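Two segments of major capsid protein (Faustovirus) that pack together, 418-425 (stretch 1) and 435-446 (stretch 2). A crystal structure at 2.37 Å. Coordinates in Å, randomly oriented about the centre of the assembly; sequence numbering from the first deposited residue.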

# COMPACT_ATOMS: atom_id res chain seq x y z
N ILE B 418 32.97 8.52 7.99
CA ILE B 418 32.33 7.22 7.81
C ILE B 418 31.34 7.01 8.95
O ILE B 418 31.44 7.61 10.02
CB ILE B 418 33.36 6.06 7.77
CG1 ILE B 418 33.83 5.69 9.17
CG2 ILE B 418 34.55 6.42 6.90
CD1 ILE B 418 34.76 4.50 9.21
N ARG B 419 30.36 6.14 8.69
CA ARG B 419 29.40 5.72 9.69
C ARG B 419 29.55 4.22 9.92
O ARG B 419 29.60 3.45 8.95
CB ARG B 419 27.96 6.05 9.28
CG ARG B 419 27.42 7.35 9.85
CD ARG B 419 27.96 8.57 9.12
NE ARG B 419 27.22 9.78 9.46
CZ ARG B 419 27.30 10.93 8.80
NH1 ARG B 419 28.10 11.03 7.74
NH2 ARG B 419 26.59 11.98 9.18
N VAL B 420 29.63 3.82 11.18
CA VAL B 420 29.90 2.44 11.54
C VAL B 420 28.82 1.95 12.50
O VAL B 420 28.28 2.71 13.31
CB VAL B 420 31.30 2.27 12.17
CG1 VAL B 420 32.37 2.32 11.09
CG2 VAL B 420 31.54 3.35 13.21
N TYR B 421 28.52 0.65 12.41
CA TYR B 421 27.56 0.04 13.31
C TYR B 421 28.22 -0.31 14.64
O TYR B 421 29.39 -0.71 14.68
CB TYR B 421 26.96 -1.22 12.69
CG TYR B 421 26.21 -0.98 11.40
CD1 TYR B 421 24.87 -0.61 11.42
CD2 TYR B 421 26.83 -1.13 10.17
CE1 TYR B 421 24.17 -0.39 10.24
CE2 TYR B 421 26.14 -0.91 8.99
CZ TYR B 421 24.82 -0.54 9.03
OH TYR B 421 24.13 -0.32 7.86
N ARG B 422 27.47 -0.15 15.73
CA ARG B 422 27.95 -0.48 17.06
C ARG B 422 26.78 -1.09 17.83
O ARG B 422 25.87 -0.37 18.25
CB ARG B 422 28.51 0.74 17.77
CG ARG B 422 30.02 0.88 17.63
CD ARG B 422 30.71 -0.26 18.35
NE ARG B 422 32.16 -0.29 18.14
CZ ARG B 422 33.01 -0.93 18.93
NH1 ARG B 422 32.56 -1.58 20.00
NH2 ARG B 422 34.31 -0.91 18.67
N GLU B 423 26.82 -2.40 18.02
CA GLU B 423 25.68 -3.18 18.49
C GLU B 423 25.97 -3.78 19.86
O GLU B 423 27.10 -4.19 20.16
CB GLU B 423 25.35 -4.29 17.49
CG GLU B 423 24.62 -5.49 18.06
CD GLU B 423 24.38 -6.58 17.02
OE1 GLU B 423 24.21 -6.23 15.83
OE2 GLU B 423 24.37 -7.77 17.39
N GLN B 424 24.93 -3.83 20.70
CA GLN B 424 24.97 -4.53 21.98
C GLN B 424 23.63 -5.21 22.21
O GLN B 424 22.57 -4.61 22.00
CB GLN B 424 25.28 -3.59 23.14
CG GLN B 424 24.89 -4.15 24.51
CD GLN B 424 25.31 -3.25 25.66
OE1 GLN B 424 26.47 -2.87 25.76
NE2 GLN B 424 24.36 -2.92 26.53
N VAL B 425 23.68 -6.47 22.65
CA VAL B 425 22.48 -7.25 22.97
C VAL B 425 22.59 -7.71 24.41
O VAL B 425 23.49 -8.49 24.75
CB VAL B 425 22.32 -8.44 22.02
CG1 VAL B 425 21.05 -9.20 22.35
CG2 VAL B 425 22.29 -7.97 20.58
N VAL B 435 20.57 -0.14 31.42
CA VAL B 435 21.55 -0.96 30.71
C VAL B 435 22.66 -0.05 30.19
O VAL B 435 22.44 0.75 29.27
CB VAL B 435 20.90 -1.75 29.57
CG1 VAL B 435 21.91 -2.70 28.94
CG2 VAL B 435 19.69 -2.51 30.10
N LEU B 436 23.85 -0.18 30.77
CA LEU B 436 25.01 0.53 30.26
C LEU B 436 25.35 0.03 28.86
O LEU B 436 25.39 -1.18 28.61
CB LEU B 436 26.21 0.34 31.19
CG LEU B 436 27.53 0.94 30.70
CD1 LEU B 436 27.48 2.47 30.72
CD2 LEU B 436 28.70 0.43 31.52
N GLN B 437 25.60 0.97 27.95
CA GLN B 437 25.90 0.65 26.55
C GLN B 437 27.41 0.70 26.37
O GLN B 437 27.99 1.73 26.04
CB GLN B 437 25.18 1.63 25.63
CG GLN B 437 23.67 1.67 25.84
CD GLN B 437 23.00 0.37 25.48
OE1 GLN B 437 23.27 -0.21 24.43
NE2 GLN B 437 22.12 -0.12 26.35
N SER B 438 28.06 -0.45 26.60
CA SER B 438 29.52 -0.51 26.55
C SER B 438 30.06 -0.44 25.13
O SER B 438 31.23 -0.11 24.94
CB SER B 438 30.01 -1.79 27.23
OG SER B 438 29.61 -1.84 28.59
N GLN B 439 29.24 -0.76 24.12
CA GLN B 439 29.71 -0.75 22.75
C GLN B 439 30.00 0.65 22.24
O GLN B 439 30.72 0.80 21.25
CB GLN B 439 28.68 -1.44 21.84
CG GLN B 439 27.46 -0.59 21.50
CD GLN B 439 26.49 -0.43 22.66
OE1 GLN B 439 26.78 -0.83 23.79
NE2 GLN B 439 25.33 0.15 22.38
N LEU B 440 29.48 1.68 22.89
CA LEU B 440 29.57 3.04 22.38
C LEU B 440 30.91 3.66 22.76
O LEU B 440 31.22 3.81 23.95
CB LEU B 440 28.42 3.88 22.91
CG LEU B 440 27.04 3.31 22.56
CD1 LEU B 440 25.92 4.26 22.95
CD2 LEU B 440 26.99 2.98 21.09
N LYS B 441 31.71 4.02 21.75
CA LYS B 441 32.99 4.68 21.95
C LYS B 441 33.13 6.01 21.23
O LYS B 441 34.02 6.79 21.58
CB LYS B 441 34.15 3.77 21.49
CG LYS B 441 34.59 2.73 22.51
CD LYS B 441 33.70 1.50 22.49
CE LYS B 441 34.28 0.40 23.36
NZ LYS B 441 33.48 -0.85 23.27
N TRP B 442 32.29 6.29 20.24
CA TRP B 442 32.44 7.41 19.32
C TRP B 442 31.16 8.21 19.29
O TRP B 442 30.14 7.79 19.85
CB TRP B 442 32.81 6.87 17.93
CG TRP B 442 34.09 6.09 17.93
CD1 TRP B 442 35.18 6.33 18.72
CD2 TRP B 442 34.40 4.94 17.15
NE1 TRP B 442 36.16 5.40 18.46
CE2 TRP B 442 35.70 4.53 17.50
CE3 TRP B 442 33.70 4.21 16.18
CZ2 TRP B 442 36.32 3.43 16.91
CZ3 TRP B 442 34.32 3.12 15.60
CH2 TRP B 442 35.62 2.74 15.97
N PRO B 443 31.17 9.39 18.65
CA PRO B 443 29.93 10.18 18.57
C PRO B 443 28.81 9.38 17.92
O PRO B 443 29.01 8.72 16.90
CB PRO B 443 30.33 11.38 17.71
CG PRO B 443 31.77 11.53 17.95
CD PRO B 443 32.31 10.14 18.10
N VAL B 444 27.63 9.44 18.52
CA VAL B 444 26.47 8.66 18.09
C VAL B 444 25.46 9.59 17.44
O VAL B 444 25.05 10.59 18.04
CB VAL B 444 25.84 7.90 19.27
CG1 VAL B 444 24.62 7.12 18.80
CG2 VAL B 444 26.87 6.97 19.90
N GLU B 445 25.05 9.25 16.22
CA GLU B 445 23.98 9.99 15.55
C GLU B 445 22.61 9.55 16.06
O GLU B 445 21.78 10.38 16.43
CB GLU B 445 24.06 9.79 14.04
CG GLU B 445 25.18 10.55 13.36
CD GLU B 445 25.11 10.43 11.85
OE1 GLU B 445 25.09 9.29 11.34
OE2 GLU B 445 25.06 11.48 11.17
N PHE B 446 22.36 8.24 16.08
CA PHE B 446 21.10 7.69 16.55
C PHE B 446 21.30 6.23 16.91
O PHE B 446 22.36 5.65 16.66
CB PHE B 446 19.98 7.87 15.52
CG PHE B 446 20.41 7.60 14.11
CD1 PHE B 446 20.84 8.63 13.29
CD2 PHE B 446 20.38 6.31 13.59
CE1 PHE B 446 21.23 8.39 11.99
CE2 PHE B 446 20.77 6.06 12.29
CZ PHE B 446 21.20 7.10 11.49

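The strongest link between the two stretches is the salt bridge between R419 and E445. It is bidentate: R419 NE donates to E445 OE1 at 2.9 Å and R419 NH2 donates to E445 OE2 at 2.6 Å, both nearly straight, so the carboxylate meets the edge of the guanidinium close to its plane. R419 CA and E445 CA stand 9.1 Å apart, and long side chains close that gap. The CA-to-CB bond of R419 points sideways, but chi2 in p and chi3 in t carry the guanidinium across; E445 points toward the strand, with chi1 m and chi2 t. Because E445 is buried, pairing its charge matters, and the remaining R419 nitrogen, NH1, is hydrogen-bonded elsewhere in the structure.

At the other end, Q424 joins the strand to the backbone of stretch 2, at the end of its short strand and the start of the loop. Its side chain is extended, chi1 and chi2 both t, and its amide is used on both sides: Q424 NE2 donates to L436 O at 2.9 Å and 167°, while Q424 OE1 accepts from S438 N at 3.0 Å and a less direct 139°. A primary amide suits this place, since it offers a donor and an acceptor to a carbonyl and an NH two residues apart. S438 N also makes a weak bond to L436 O at 3.4 Å. Q424 OE1 lies 2.9 Å from Q439 OE1, a close approach of two acceptors and not a hydrogen bond.

Q437 and Q439 brace the loop from within. Q437 NE2 donates to V435 O at 3.1 Å, and Q439 NE2 donates to Q437 OE1 at 2.9 Å, linking the buried glutamines into a short chain beside Q424. They belong to a type I turn, Q437 to L440, whose closing bond from L440 N to Q437 O is weak at 3.5 Å. The turn brings Q439 to the strand, with Q439 CA 6.0 Å from R422 CA. Q439 points toward the strand and packs its CB 3.6 Å from E423 O.

R422 contributes the largest covered area of stretch 1. Its CD lies 3.1 Å from Q439 O, its CB 4.3 Å from L440 CD2, and its side chain runs outward past the turn, with K441 CD over one face of the guanidinium. R422 NH1 and K441 NZ, 3.5 Å apart, are like charges and gain nothing from each other directly; K441 NZ instead donates to S438 O at 2.9 Å. The six-membered ring of W442 lies 5.7 Å, centroid to R422 CZ, at most a weak cation-pi attraction.

The packing is apolar where V420 meets W442. V420 is buried and points toward the loop, setting CG2 3.7 Å from W442 CZ3 at the edge of the indole ring, where a compact branched side chain meets a broad aromatic one. The methyl V435 CG1 packs 3.4 Å from Q424 NE2, a van der Waals contact against the amide. In all, 587 Å² is buried, both sides summed.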